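Local coordinates for protein thioesterase (Streptomyces coelicolor, PDB 3QMW) that probably hydrolyses thioesters, releasing acyl chains from their carriers, as a thioesterase of the prodiginine biosynthetic pathway, at residues D[28-40]-D[94-107]. Sequence-based numbering, arbitrary orientation.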
ATOM      1  N   ALA D  28      19.212  -8.749  -7.619  1.00 64.49           N
ATOM      2  CA  ALA D  28      19.635  -7.383  -7.385  1.00 63.99           C
ATOM      3  C   ALA D  28      18.633  -6.602  -6.557  1.00 63.43           C
ATOM      4  O   ALA D  28      18.592  -5.396  -6.583  1.00 63.59           O
ATOM      5  CB  ALA D  28      19.922  -6.692  -8.692  1.00 63.80           C
ATOM      6  N   ALA D  29      17.797  -7.314  -5.842  1.00 62.57           N
ATOM      7  CA  ALA D  29      16.788  -6.681  -5.051  1.00 61.80           C
ATOM      8  C   ALA D  29      17.132  -6.578  -3.567  1.00 60.96           C
ATOM      9  O   ALA D  29      17.493  -7.538  -2.938  1.00 60.92           O
ATOM     10  CB  ALA D  29      15.503  -7.416  -5.241  1.00 61.81           C
ATOM     11  N   PRO D  30      16.995  -5.391  -3.018  1.00 59.86           N
ATOM     12  CA  PRO D  30      17.265  -5.159  -1.597  1.00 59.20           C
ATOM     13  C   PRO D  30      16.617  -6.205  -0.716  1.00 58.37           C
ATOM     14  O   PRO D  30      17.270  -6.761   0.165  1.00 58.56           O
ATOM     15  CB  PRO D  30      16.634  -3.787  -1.332  1.00 59.29           C
ATOM     16  CG  PRO D  30      16.627  -3.113  -2.644  1.00 59.67           C
ATOM     17  CD  PRO D  30      16.474  -4.182  -3.681  1.00 59.91           C
ATOM     18  N   LEU D  31      15.336  -6.459  -0.975  1.00 57.32           N
ATOM     19  CA  LEU D  31      14.565  -7.493  -0.302  1.00 56.42           C
ATOM     20  C   LEU D  31      13.924  -8.389  -1.369  1.00 55.45           C
ATOM     21  O   LEU D  31      13.746  -7.968  -2.520  1.00 55.20           O
ATOM     22  CB  LEU D  31      13.485  -6.836   0.551  1.00 56.56           C
ATOM     23  CG  LEU D  31      12.570  -7.702   1.426  1.00 56.89           C
ATOM     24  CD1 LEU D  31      13.367  -8.527   2.427  1.00 57.18           C
ATOM     25  CD2 LEU D  31      11.567  -6.812   2.156  1.00 56.86           C
ATOM     26  N   ARG D  32      13.610  -9.627  -0.986  1.00 54.07           N
ATOM     27  CA  ARG D  32      12.850 -10.557  -1.832  1.00 53.05           C
ATOM     28  C   ARG D  32      11.657 -11.046  -1.022  1.00 51.52           C
ATOM     29  O   ARG D  32      11.825 -11.412   0.137  1.00 51.67           O
ATOM     30  CB  ARG D  32      13.716 -11.747  -2.268  1.00 53.14           C
ATOM     31  CG  ARG D  32      14.789 -11.412  -3.324  1.00 54.55           C
ATOM     32  CD  ARG D  32      16.035 -10.689  -2.736  1.00 56.06           C
ATOM     33  NE  ARG D  32      16.689 -11.508  -1.728  1.00 57.20           N
ATOM     34  CZ  ARG D  32      17.444 -12.570  -2.000  1.00 59.49           C
ATOM     35  NH1 ARG D  32      17.980 -13.256  -1.009  1.00 60.20           N
ATOM     36  NH2 ARG D  32      17.677 -12.957  -3.255  1.00 60.95           N
ATOM     37  N   LEU D  33      10.461 -11.037  -1.606  1.00 49.67           N
ATOM     38  CA  LEU D  33       9.275 -11.536  -0.904  1.00 48.40           C
ATOM     39  C   LEU D  33       8.791 -12.842  -1.522  1.00 47.45           C
ATOM     40  O   LEU D  33       8.291 -12.863  -2.655  1.00 47.13           O
ATOM     41  CB  LEU D  33       8.146 -10.508  -0.904  1.00 48.29           C
ATOM     42  CG  LEU D  33       6.911 -10.895  -0.089  1.00 47.51           C
ATOM     43  CD1 LEU D  33       7.225 -10.905   1.390  1.00 46.31           C
ATOM     44  CD2 LEU D  33       5.771  -9.939  -0.388  1.00 47.92           C
ATOM     45  N   VAL D  34       8.932 -13.916  -0.740  1.00 46.11           N
ATOM     46  CA  VAL D  34       8.665 -15.276  -1.175  1.00 44.87           C
ATOM     47  C   VAL D  34       7.230 -15.642  -0.801  1.00 44.12           C
ATOM     48  O   VAL D  34       6.890 -15.783   0.376  1.00 43.29           O
ATOM     49  CB  VAL D  34       9.681 -16.249  -0.529  1.00 44.93           C
ATOM     50  CG1 VAL D  34       9.427 -17.676  -0.956  1.00 44.27           C
ATOM     51  CG2 VAL D  34      11.113 -15.827  -0.888  1.00 45.04           C
ATOM     52  N   CYS D  35       6.402 -15.812  -1.827  1.00 43.29           N
ATOM     53  CA  CYS D  35       4.964 -15.876  -1.658  1.00 42.62           C
ATOM     54  C   CYS D  35       4.399 -17.268  -1.939  1.00 42.14           C
ATOM     55  O   CYS D  35       4.657 -17.842  -2.990  1.00 41.74           O
ATOM     56  CB  CYS D  35       4.316 -14.859  -2.595  1.00 42.97           C
ATOM     57  SG  CYS D  35       4.969 -13.159  -2.488  1.00 42.44           S
ATOM     58  N   PHE D  36       3.603 -17.785  -1.001  1.00 41.83           N
ATOM     59  CA  PHE D  36       3.030 -19.123  -1.091  1.00 41.45           C
ATOM     60  C   PHE D  36       1.527 -19.082  -1.289  1.00 41.34           C
ATOM     61  O   PHE D  36       0.824 -18.410  -0.528  1.00 41.31           O
ATOM     62  CB  PHE D  36       3.353 -19.906   0.167  1.00 41.64           C
ATOM     63  CG  PHE D  36       4.806 -20.199   0.315  1.00 41.99           C
ATOM     64  CD1 PHE D  36       5.550 -19.605   1.322  1.00 41.76           C
ATOM     65  CD2 PHE D  36       5.444 -21.049  -0.590  1.00 42.73           C
ATOM     66  CE1 PHE D  36       6.907 -19.864   1.446  1.00 42.85           C
ATOM     67  CE2 PHE D  36       6.807 -21.325  -0.472  1.00 43.49           C
ATOM     68  CZ  PHE D  36       7.543 -20.732   0.547  1.00 42.96           C
ATOM     69  N   PRO D  37       1.021 -19.807  -2.309  1.00 41.20           N
ATOM     70  CA  PRO D  37      -0.403 -19.753  -2.607  1.00 40.98           C
ATOM     71  C   PRO D  37      -1.256 -20.603  -1.696  1.00 40.77           C
ATOM     72  O   PRO D  37      -0.753 -21.305  -0.826  1.00 40.59           O
ATOM     73  CB  PRO D  37      -0.490 -20.293  -4.045  1.00 41.13           C
ATOM     74  CG  PRO D  37       0.905 -20.312  -4.556  1.00 41.50           C
ATOM     75  CD  PRO D  37       1.743 -20.554  -3.354  1.00 41.42           C
ATOM     76  N   TYR D  38      -2.557 -20.517  -1.907  1.00 40.98           N
ATOM     77  CA  TYR D  38      -3.496 -21.285  -1.120  1.00 41.21           C
ATOM     78  C   TYR D  38      -3.604 -22.670  -1.728  1.00 41.56           C
ATOM     79  O   TYR D  38      -3.041 -22.938  -2.807  1.00 41.65           O
ATOM     80  CB  TYR D  38      -4.870 -20.599  -1.044  1.00 41.17           C
ATOM     81  CG  TYR D  38      -5.366 -20.015  -2.347  1.00 41.34           C
ATOM     82  CD1 TYR D  38      -5.285 -18.645  -2.594  1.00 42.39           C
ATOM     83  CD2 TYR D  38      -5.920 -20.821  -3.327  1.00 40.58           C
ATOM     84  CE1 TYR D  38      -5.741 -18.095  -3.798  1.00 41.88           C
ATOM     85  CE2 TYR D  38      -6.370 -20.287  -4.524  1.00 41.25           C
ATOM     86  CZ  TYR D  38      -6.276 -18.920  -4.756  1.00 41.46           C
ATOM     87  OH  TYR D  38      -6.712 -18.385  -5.944  1.00 41.45           O
ATOM     88  N   ALA D  39      -4.315 -23.541  -1.014  1.00 41.55           N
ATOM     89  CA  ALA D  39      -4.606 -24.889  -1.475  1.00 41.26           C
ATOM     90  C   ALA D  39      -5.267 -24.830  -2.823  1.00 41.08           C
ATOM     91  O   ALA D  39      -6.329 -24.235  -2.957  1.00 41.35           O
ATOM     92  CB  ALA D  39      -5.524 -25.598  -0.499  1.00 41.35           C
ATOM     93  N   GLY D  40      -4.635 -25.461  -3.811  1.00 41.03           N
ATOM     94  CA  GLY D  40      -5.180 -25.578  -5.167  1.00 40.60           C
ATOM     95  C   GLY D  40      -4.784 -24.390  -6.031  1.00 40.17           C
ATOM     96  O   GLY D  40      -5.237 -24.266  -7.181  1.00 39.61           O
ATOM     97  N   ARG D  94      20.018 -18.924  -3.988  1.00 62.83           N
ATOM     98  CA  ARG D  94      20.569 -17.818  -3.199  1.00 62.93           C
ATOM     99  C   ARG D  94      19.512 -16.794  -2.794  1.00 62.61           C
ATOM    100  O   ARG D  94      19.763 -15.590  -2.842  1.00 62.77           O
ATOM    101  CB  ARG D  94      21.681 -17.118  -3.990  1.00 63.16           C
ATOM    102  CG  ARG D  94      22.705 -18.066  -4.620  1.00 64.47           C
ATOM    103  CD  ARG D  94      23.535 -18.774  -3.561  1.00 65.66           C
ATOM    104  NE  ARG D  94      24.481 -17.849  -2.933  1.00 66.52           N
ATOM    105  CZ  ARG D  94      25.800 -18.028  -2.853  1.00 67.69           C
ATOM    106  NH1 ARG D  94      26.535 -17.101  -2.254  1.00 68.47           N
ATOM    107  NH2 ARG D  94      26.398 -19.121  -3.336  1.00 68.01           N
ATOM    108  N   LEU D  95      18.335 -17.277  -2.400  1.00 62.13           N
ATOM    109  CA  LEU D  95      17.221 -16.404  -2.024  1.00 61.77           C
ATOM    110  C   LEU D  95      17.082 -16.255  -0.523  1.00 61.44           C
ATOM    111  O   LEU D  95      16.352 -15.384  -0.054  1.00 61.53           O
ATOM    112  CB  LEU D  95      15.903 -16.948  -2.573  1.00 61.79           C
ATOM    113  CG  LEU D  95      15.718 -16.910  -4.084  1.00 61.39           C
ATOM    114  CD1 LEU D  95      14.378 -17.506  -4.425  1.00 61.16           C
ATOM    115  CD2 LEU D  95      15.831 -15.494  -4.611  1.00 61.31           C
ATOM    116  N   THR D  96      17.782 -17.095   0.228  1.00 61.12           N
ATOM    117  CA  THR D  96      17.653 -17.135   1.679  1.00 60.69           C
ATOM    118  C   THR D  96      18.619 -16.137   2.343  1.00 60.40           C
ATOM    119  O   THR D  96      19.493 -16.514   3.126  1.00 60.62           O
ATOM    120  CB  THR D  96      17.893 -18.560   2.179  1.00 60.72           C
ATOM    121  OG1 THR D  96      19.147 -19.025   1.677  1.00 60.36           O
ATOM    122  CG2 THR D  96      16.788 -19.492   1.674  1.00 60.67           C
ATOM    123  N   HIS D  97      18.444 -14.859   2.003  1.00 59.73           N
ATOM    124  CA  HIS D  97      19.222 -13.752   2.560  1.00 59.03           C
ATOM    125  C   HIS D  97      18.492 -12.470   2.201  1.00 58.21           C
ATOM    126  O   HIS D  97      18.169 -12.265   1.034  1.00 58.33           O
ATOM    127  CB  HIS D  97      20.647 -13.716   1.976  1.00 59.19           C
ATOM    128  CG  HIS D  97      20.717 -13.303   0.530  1.00 59.44           C
ATOM    129  ND1 HIS D  97      20.404 -12.031   0.099  1.00 58.91           N
ATOM    130  CD2 HIS D  97      21.088 -13.990  -0.579  1.00 59.81           C
ATOM    131  CE1 HIS D  97      20.559 -11.959  -1.210  1.00 59.30           C
ATOM    132  NE2 HIS D  97      20.968 -13.137  -1.647  1.00 59.53           N
ATOM    133  N   ASP D  98      18.226 -11.605   3.174  1.00 57.07           N
ATOM    134  CA  ASP D  98      17.457 -10.378   2.900  1.00 56.26           C
ATOM    135  C   ASP D  98      16.158 -10.756   2.163  1.00 54.98           C
ATOM    136  O   ASP D  98      15.976 -10.488   0.960  1.00 54.65           O
ATOM    137  CB  ASP D  98      18.282  -9.352   2.087  1.00 56.28           C
ATOM    138  CG  ASP D  98      19.521  -8.843   2.841  1.00 56.71           C
ATOM    139  OD1 ASP D  98      19.511  -8.821   4.097  1.00 55.78           O
ATOM    140  OD2 ASP D  98      20.504  -8.454   2.162  1.00 56.76           O
ATOM    141  N   TYR D  99      15.276 -11.406   2.913  1.00 53.32           N
ATOM    142  CA  TYR D  99      14.065 -11.975   2.364  1.00 52.26           C
ATOM    143  C   TYR D  99      13.018 -12.110   3.457  1.00 50.83           C
ATOM    144  O   TYR D  99      13.330 -12.011   4.646  1.00 50.68           O
ATOM    145  CB  TYR D  99      14.364 -13.346   1.752  1.00 52.54           C
ATOM    146  CG  TYR D  99      14.573 -14.444   2.776  1.00 53.16           C
ATOM    147  CD1 TYR D  99      15.692 -14.448   3.606  1.00 53.54           C
ATOM    148  CD2 TYR D  99      13.657 -15.485   2.907  1.00 54.19           C
ATOM    149  CE1 TYR D  99      15.893 -15.451   4.549  1.00 53.60           C
ATOM    150  CE2 TYR D  99      13.847 -16.501   3.848  1.00 54.84           C
ATOM    151  CZ  TYR D  99      14.968 -16.480   4.670  1.00 54.92           C
ATOM    152  OH  TYR D  99      15.149 -17.486   5.603  1.00 55.24           O
ATOM    153  N   ALA D 100      11.772 -12.313   3.043  1.00 49.09           N
ATOM    154  CA  ALA D 100      10.682 -12.602   3.974  1.00 47.76           C
ATOM    155  C   ALA D 100       9.682 -13.578   3.354  1.00 46.28           C
ATOM    156  O   ALA D 100       9.799 -13.947   2.183  1.00 46.17           O
ATOM    157  CB  ALA D 100       9.984 -11.325   4.399  1.00 47.93           C
ATOM    158  N   LEU D 101       8.694 -13.978   4.144  1.00 44.55           N
ATOM    159  CA  LEU D 101       7.758 -15.005   3.734  1.00 43.21           C
ATOM    160  C   LEU D 101       6.345 -14.487   3.857  1.00 42.39           C
ATOM    161  O   LEU D 101       5.961 -13.977   4.917  1.00 41.66           O
ATOM    162  CB  LEU D 101       7.928 -16.273   4.597  1.00 42.93           C
ATOM    163  CG  LEU D 101       9.356 -16.840   4.691  1.00 41.84           C
ATOM    164  CD1 LEU D 101       9.458 -17.917   5.752  1.00 38.07           C
ATOM    165  CD2 LEU D 101       9.854 -17.331   3.305  1.00 39.89           C
ATOM    166  N   PHE D 102       5.597 -14.613   2.755  1.00 41.69           N
ATOM    167  CA  PHE D 102       4.142 -14.500   2.753  1.00 40.77           C
ATOM    168  C   PHE D 102       3.468 -15.825   2.381  1.00 40.64           C
ATOM    169  O   PHE D 102       3.863 -16.481   1.413  1.00 40.75           O
ATOM    170  CB  PHE D 102       3.634 -13.452   1.761  1.00 40.45           C
ATOM    171  CG  PHE D 102       2.145 -13.466   1.648  1.00 39.72           C
ATOM    172  CD1 PHE D 102       1.367 -12.820   2.590  1.00 38.92           C
ATOM    173  CD2 PHE D 102       1.517 -14.230   0.685  1.00 38.48           C
ATOM    174  CE1 PHE D 102      -0.020 -12.889   2.533  1.00 39.21           C
ATOM    175  CE2 PHE D 102       0.132 -14.301   0.632  1.00 38.84           C
ATOM    176  CZ  PHE D 102      -0.632 -13.628   1.548  1.00 38.41           C
ATOM    177  N   GLY D 103       2.419 -16.185   3.114  1.00 39.96           N
ATOM    178  CA  GLY D 103       1.595 -17.312   2.737  1.00 39.51           C
ATOM    179  C   GLY D 103       0.142 -17.077   3.077  1.00 39.34           C
ATOM    180  O   GLY D 103      -0.164 -16.502   4.109  1.00 39.32           O
ATOM    181  N   HIS D 104      -0.755 -17.514   2.230  1.00 39.33           N
ATOM    182  CA  HIS D 104      -2.148 -17.408   2.528  1.00 39.33           C
ATOM    183  C   HIS D 104      -2.719 -18.778   2.720  1.00 39.81           C
ATOM    184  O   HIS D 104      -2.636 -19.583   1.861  1.00 39.89           O
ATOM    185  CB  HIS D 104      -2.876 -16.725   1.389  1.00 39.03           C
ATOM    186  CG  HIS D 104      -4.351 -16.637   1.589  1.00 38.22           C
ATOM    187  ND1 HIS D 104      -4.918 -15.880   2.574  1.00 39.19           N
ATOM    188  CD2 HIS D 104      -5.376 -17.192   0.919  1.00 37.97           C
ATOM    189  CE1 HIS D 104      -6.223 -16.000   2.531  1.00 38.48           C
ATOM    190  NE2 HIS D 104      -6.526 -16.796   1.536  1.00 38.08           N
ATOM    191  N   SER D 105      -3.355 -19.032   3.839  1.00 40.21           N
ATOM    192  CA  SER D 105      -3.960 -20.321   4.034  1.00 40.52           C
ATOM    193  C   SER D 105      -2.884 -21.399   3.970  1.00 40.73           C
ATOM    194  O   SER D 105      -1.901 -21.321   4.629  1.00 40.69           O
ATOM    195  CB  SER D 105      -5.035 -20.533   2.996  1.00 40.60           C
ATOM    196  OG  SER D 105      -5.950 -21.502   3.417  1.00 40.36           O
ATOM    197  N   MET D 106      -3.123 -22.445   3.224  1.00 41.23           N
ATOM    198  CA  MET D 106      -2.169 -23.502   3.110  1.00 41.59           C
ATOM    199  C   MET D 106      -0.783 -22.936   2.960  1.00 41.58           C
ATOM    200  O   MET D 106       0.151 -23.500   3.463  1.00 41.95           O
ATOM    201  CB  MET D 106      -2.545 -24.449   1.984  1.00 41.77           C
ATOM    202  CG  MET D 106      -1.660 -25.625   1.795  1.00 42.94           C
ATOM    203  SD  MET D 106      -0.340 -25.232   0.697  1.00 45.87           S
ATOM    204  CE  MET D 106      -0.063 -26.750  -0.090  1.00 45.73           C
ATOM    205  N   GLY D 107      -0.658 -21.847   2.224  1.00 41.32           N
ATOM    206  CA  GLY D 107       0.603 -21.116   2.083  1.00 41.28           C
ATOM    207  C   GLY D 107       1.172 -20.592   3.394  1.00 41.17           C
ATOM    208  O   GLY D 107       2.381 -20.505   3.555  1.00 41.05           O
TER
HETATM  209  O   HOH W   1      19.277 -14.925  -5.434  1.00 38.68           O
HETATM  210  O   HOH W   2      -5.887 -23.605   1.929  1.00 36.92           O
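Strands 31-36 and 99-104 run parallel, 4.6 Å apart at closest approach, and backbone hydrogen bonds alternate between them, among them Ala-100 N to Arg-32 O and Phe-36 N to Phe-102 O. At the N-terminal end Arg-32 N and NE both donate to the backbone O of Asp-98, from opposite faces of its plane, NE at 3.0 Å and nearly straight (166°). Bends at chi2 and chi3 (77° and 60°) fold the guanidinium back over the His-97 ring in a stack with centres 3.6 Å apart, although the exact place of NH1 is doubtful; NH2 also bonds Pro-26 O. An alanine in place of His-97 would probably leave one guanidinium face without its stacking partner and open a gap over it. Side by side in the central parallel sheet of the alpha/beta-hydrolase fold, the strands part in role: 99-104 leads into what is probably the nucleophile elbow, where Ser-105, hydrogen-bonded to His-239, is probably the catalytic nucleophile. CD1 of Leu-33 meets CB of Ala-100 on one sheet face; on the other, CB of Val-34 touches CD2 of Leu-101 (4.0 Å). At the C-terminal end of strand 31-36, Phe-36 CB packs on Gly-107 CA at 3.6 Å; past it, Tyr-38 CD1 approaches the His-104 ring edge at CD2 (3.8 Å).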